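Local coordinates for protein enolase (alpha proteobacterium BAL199, PDB 3UGV) that probably abstracts a proton next to a carboxylate in a magnesium-dependent reaction, as do other members of the mandelate racemase branch of the enolase superfamily, at residues 234-239 with 266-271. Numbering follows the deposited sequence.
Sequences EAMHRT and RHDLKT. With MG (magnesium ion), chain X; NI (nickel (II) ion), chain Y.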
ATOM      1  N   GLU F 234       7.873  -7.334  26.100  1.00 22.59           N
ATOM      2  CA  GLU F 234       7.202  -8.288  26.970  1.00 22.40           C
ATOM      3  C   GLU F 234       5.978  -8.870  26.283  1.00 21.31           C
ATOM      4  O   GLU F 234       5.662 -10.043  26.463  1.00 21.24           O
ATOM      5  CB  GLU F 234       6.809  -7.634  28.295  1.00 20.63           C
ATOM      6  CG  GLU F 234       7.996  -7.214  29.152  1.00 29.46           C
ATOM      7  CD  GLU F 234       7.607  -6.234  30.270  1.00 47.87           C
ATOM      8  OE1 GLU F 234       6.558  -5.541  30.151  1.00 34.82           O
ATOM      9  OE2 GLU F 234       8.364  -6.156  31.269  1.00 57.51           O
ATOM     10  N   ALA F 235       5.280  -8.064  25.488  1.00 15.33           N
ATOM     11  CA  ALA F 235       4.050  -8.571  24.890  1.00 16.14           C
ATOM     12  C   ALA F 235       4.329  -9.597  23.800  1.00 15.76           C
ATOM     13  O   ALA F 235       3.574 -10.556  23.626  1.00 25.65           O
ATOM     14  CB  ALA F 235       3.185  -7.442  24.355  1.00 15.58           C
ATOM     15  N   MET F 236       5.404  -9.395  23.057  1.00 15.81           N
ATOM     16  CA  MET F 236       5.726 -10.321  21.983  1.00 20.81           C
ATOM     17  C   MET F 236       6.045 -11.670  22.614  1.00 23.48           C
ATOM     18  O   MET F 236       5.512 -12.692  22.204  1.00 31.80           O
ATOM     19  CB  MET F 236       6.894  -9.801  21.135  1.00 14.50           C
ATOM     20  CG  MET F 236       6.541  -8.566  20.305  1.00 21.63           C
ATOM     21  SD  MET F 236       7.923  -8.005  19.293  1.00 29.55           S
ATOM     22  CE  MET F 236       8.176  -9.496  18.300  1.00 30.17           C
ATOM     23  N   HIS F 237       6.888 -11.653  23.642  1.00 16.17           N
ATOM     24  CA  HIS F 237       7.264 -12.860  24.346  1.00 20.22           C
ATOM     25  C   HIS F 237       6.078 -13.546  25.021  1.00 25.14           C
ATOM     26  O   HIS F 237       5.892 -14.762  24.896  1.00 23.08           O
ATOM     27  CB  HIS F 237       8.349 -12.556  25.387  1.00 19.51           C
ATOM     28  CG  HIS F 237       9.666 -12.185  24.783  1.00 25.21           C
ATOM     29  ND1 HIS F 237      10.353 -13.023  23.931  1.00 33.14           N
ATOM     30  CD2 HIS F 237      10.422 -11.069  24.903  1.00 23.80           C
ATOM     31  CE1 HIS F 237      11.475 -12.440  23.552  1.00 26.75           C
ATOM     32  NE2 HIS F 237      11.539 -11.253  24.126  1.00 27.33           N
ATOM     33  N   ARG F 238       5.267 -12.774  25.733  1.00 16.22           N
ATOM     34  CA  ARG F 238       4.242 -13.399  26.557  1.00 19.88           C
ATOM     35  C   ARG F 238       3.020 -13.849  25.776  1.00 27.31           C
ATOM     36  O   ARG F 238       2.474 -14.922  26.061  1.00 26.54           O
ATOM     37  CB  ARG F 238       3.841 -12.510  27.716  1.00 15.51           C
ATOM     38  CG  ARG F 238       4.933 -12.302  28.758  1.00 15.23           C
ATOM     39  CD  ARG F 238       4.402 -11.260  29.716  1.00 29.76           C
ATOM     40  NE  ARG F 238       5.223 -11.078  30.898  1.00 37.93           N
ATOM     41  CZ  ARG F 238       4.797 -11.300  32.134  1.00 35.64           C
ATOM     42  NH1 ARG F 238       3.557 -11.736  32.353  1.00 29.21           N
ATOM     43  NH2 ARG F 238       5.624 -11.105  33.149  1.00 42.42           N
ATOM     44  N   THR F 239       2.588 -13.056  24.794  1.00 27.41           N
ATOM     45  CA  THR F 239       1.444 -13.492  23.998  1.00 25.44           C
ATOM     46  C   THR F 239       1.834 -14.710  23.156  1.00 17.07           C
ATOM     47  O   THR F 239       1.033 -15.598  22.946  1.00 17.30           O
ATOM     48  CB  THR F 239       0.845 -12.394  23.097  1.00 22.16           C
ATOM     49  OG1 THR F 239       1.815 -11.988  22.133  1.00 23.37           O
ATOM     50  CG2 THR F 239       0.345 -11.185  23.930  1.00 14.92           C
ATOM     51  N   ARG F 266      -1.279  -8.629  16.263  1.00 18.05           N
ATOM     52  CA  ARG F 266      -2.433  -9.266  15.635  1.00 18.42           C
ATOM     53  C   ARG F 266      -1.939 -10.169  14.508  1.00 26.73           C
ATOM     54  O   ARG F 266      -2.439 -11.274  14.306  1.00 24.52           O
ATOM     55  CB  ARG F 266      -3.378  -8.201  15.089  1.00 17.76           C
ATOM     56  CG  ARG F 266      -4.675  -8.735  14.487  1.00 26.39           C
ATOM     57  CD  ARG F 266      -4.997  -7.935  13.247  1.00 20.08           C
ATOM     58  NE  ARG F 266      -6.306  -8.235  12.717  1.00 41.66           N
ATOM     59  CZ  ARG F 266      -6.758  -7.738  11.576  1.00 49.39           C
ATOM     60  NH1 ARG F 266      -5.978  -6.944  10.858  1.00 44.22           N
ATOM     61  NH2 ARG F 266      -7.980  -8.043  11.157  1.00 60.92           N
ATOM     62  N   HIS F 267      -0.917  -9.705  13.803  1.00 19.73           N
ATOM     63  CA  HIS F 267      -0.342 -10.480  12.725  1.00 19.21           C
ATOM     64  C   HIS F 267       0.331 -11.739  13.240  1.00 24.29           C
ATOM     65  O   HIS F 267       0.092 -12.825  12.711  1.00 24.57           O
ATOM     66  CB  HIS F 267       0.660  -9.659  11.917  1.00 27.00           C
ATOM     67  CG  HIS F 267       1.442 -10.481  10.942  1.00 47.88           C
ATOM     68  ND1 HIS F 267       2.636 -11.091  11.272  1.00 46.11           N
ATOM     69  CD2 HIS F 267       1.187 -10.820   9.655  1.00 49.32           C
ATOM     70  CE1 HIS F 267       3.090 -11.758  10.224  1.00 50.69           C
ATOM     71  NE2 HIS F 267       2.229 -11.609   9.229  1.00 55.39           N
ATOM     72  N   ASP F 268       1.166 -11.591  14.269  1.00 16.16           N
ATOM     73  CA  ASP F 268       1.912 -12.723  14.814  1.00 16.19           C
ATOM     74  C   ASP F 268       1.038 -13.753  15.544  1.00 22.90           C
ATOM     75  O   ASP F 268       1.356 -14.936  15.568  1.00 25.90           O
ATOM     76  CB  ASP F 268       3.025 -12.255  15.761  1.00 17.15           C
ATOM     77  CG  ASP F 268       4.211 -11.646  15.025  1.00 40.99           C
ATOM     78  OD1 ASP F 268       4.255 -11.727  13.771  1.00 42.29           O
ATOM     79  OD2 ASP F 268       5.105 -11.094  15.705  1.00 41.15           O
ATOM     80  N   LEU F 269      -0.049 -13.306  16.157  1.00 14.97           N
ATOM     81  CA  LEU F 269      -0.852 -14.210  16.982  1.00 14.94           C
ATOM     82  C   LEU F 269      -1.942 -14.840  16.145  1.00 19.43           C
ATOM     83  O   LEU F 269      -2.634 -14.148  15.401  1.00 32.09           O
ATOM     84  CB  LEU F 269      -1.529 -13.443  18.122  1.00 15.21           C
ATOM     85  CG  LEU F 269      -0.652 -12.854  19.227  1.00 27.60           C
ATOM     86  CD1 LEU F 269      -1.479 -11.886  20.073  1.00 15.22           C
ATOM     87  CD2 LEU F 269      -0.043 -13.980  20.092  1.00 27.13           C
ATOM     88  N   LYS F 270      -2.115 -16.144  16.286  1.00 24.96           N
ATOM     89  CA  LYS F 270      -3.251 -16.829  15.670  1.00 23.85           C
ATOM     90  C   LYS F 270      -4.525 -16.603  16.475  1.00 22.14           C
ATOM     91  O   LYS F 270      -5.611 -16.512  15.915  1.00 31.09           O
ATOM     92  CB  LYS F 270      -2.960 -18.320  15.545  1.00 29.88           C
ATOM     93  CG  LYS F 270      -2.717 -18.787  14.139  1.00 41.03           C
ATOM     94  CD  LYS F 270      -1.585 -18.055  13.481  1.00 53.89           C
ATOM     95  CE  LYS F 270      -1.312 -18.674  12.122  1.00 67.85           C
ATOM     96  NZ  LYS F 270      -1.188 -20.168  12.236  1.00 70.75           N
ATOM     97  N   THR F 271      -4.383 -16.510  17.794  1.00 22.92           N
ATOM     98  CA  THR F 271      -5.513 -16.264  18.695  1.00 18.82           C
ATOM     99  C   THR F 271      -6.073 -14.858  18.440  1.00 18.90           C
ATOM    100  O   THR F 271      -5.318 -13.930  18.212  1.00 13.46           O
ATOM    101  CB  THR F 271      -5.062 -16.425  20.171  1.00 18.43           C
ATOM    102  OG1 THR F 271      -4.628 -17.780  20.391  1.00 22.55           O
ATOM    103  CG2 THR F 271      -6.177 -16.080  21.147  1.00 15.27           C
TER
HETATM  104 MG    MG X 501      -3.771 -12.910  14.278  1.00 17.77          MG
HETATM  105 NI    NI Y 368       2.205 -13.155   7.276  0.66 47.50          NI
HETATM  106  O   HOH W   1      -2.922 -13.406  12.466  1.00 16.70           O
HETATM  107  O   HOH W   2      -5.003 -14.532  13.851  1.00 16.04           O
HETATM  108  O   HOH W   3      -4.869 -12.319  15.929  1.00 18.88           O
HETATM  109  O   HOH W   4      -5.030 -11.699  13.195  1.00 21.01           O
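Leu-269 and Thr-239 form a small, buried van der Waals contact between the C-terminal half of helix 232-242 and the C-terminal end of helix 259-268, where the chain turns toward strand 273-275. The two side chains cross at about a right angle. Methyl CD2 of Leu-269 lies 3.4 Å from Thr-239 OG1, and CD1 settles 3.8 Å from Thr-239 CB. With chi1 at 63°, the threonine hydroxyl sits between its own backbone N and carbonyl carbon and turns back along the helix, donating to Ala-235 O at 2.7 Å. Two donors thus grip Ala-235 O, OG1 and N of Thr-239, from opposite faces of its carbonyl plane. The hydroxyl spends its proton inside its own helix and meets the leucine by packing alone. About a turn earlier on helix 232-242, Met-236 CE makes a looser van der Waals approach to Asp-268 OD2, at 4.3 Å. These helices follow consecutive strands, 221-225 and 249-251, of the parallel sheet in the enolase-type beta/alpha barrel domain, and pack as neighbours on its outside. Leu-269, the first residue past the helix, turns its carbonyl to a magnesium ion, which Arg-266 O and four waters complete to six ligands. This magnesium is distinct from the one held by Asp-225, Glu-251 and Glu-277. An alanine in place of Leu-269 would probably open a gap against Thr-239, where both methyls had rested. Asp-268 OD1 accepts from His-267 ND1 in the imidazole plane (3.0 Å), while NE2 binds a nickel ion shared with His-267 of three other subunits.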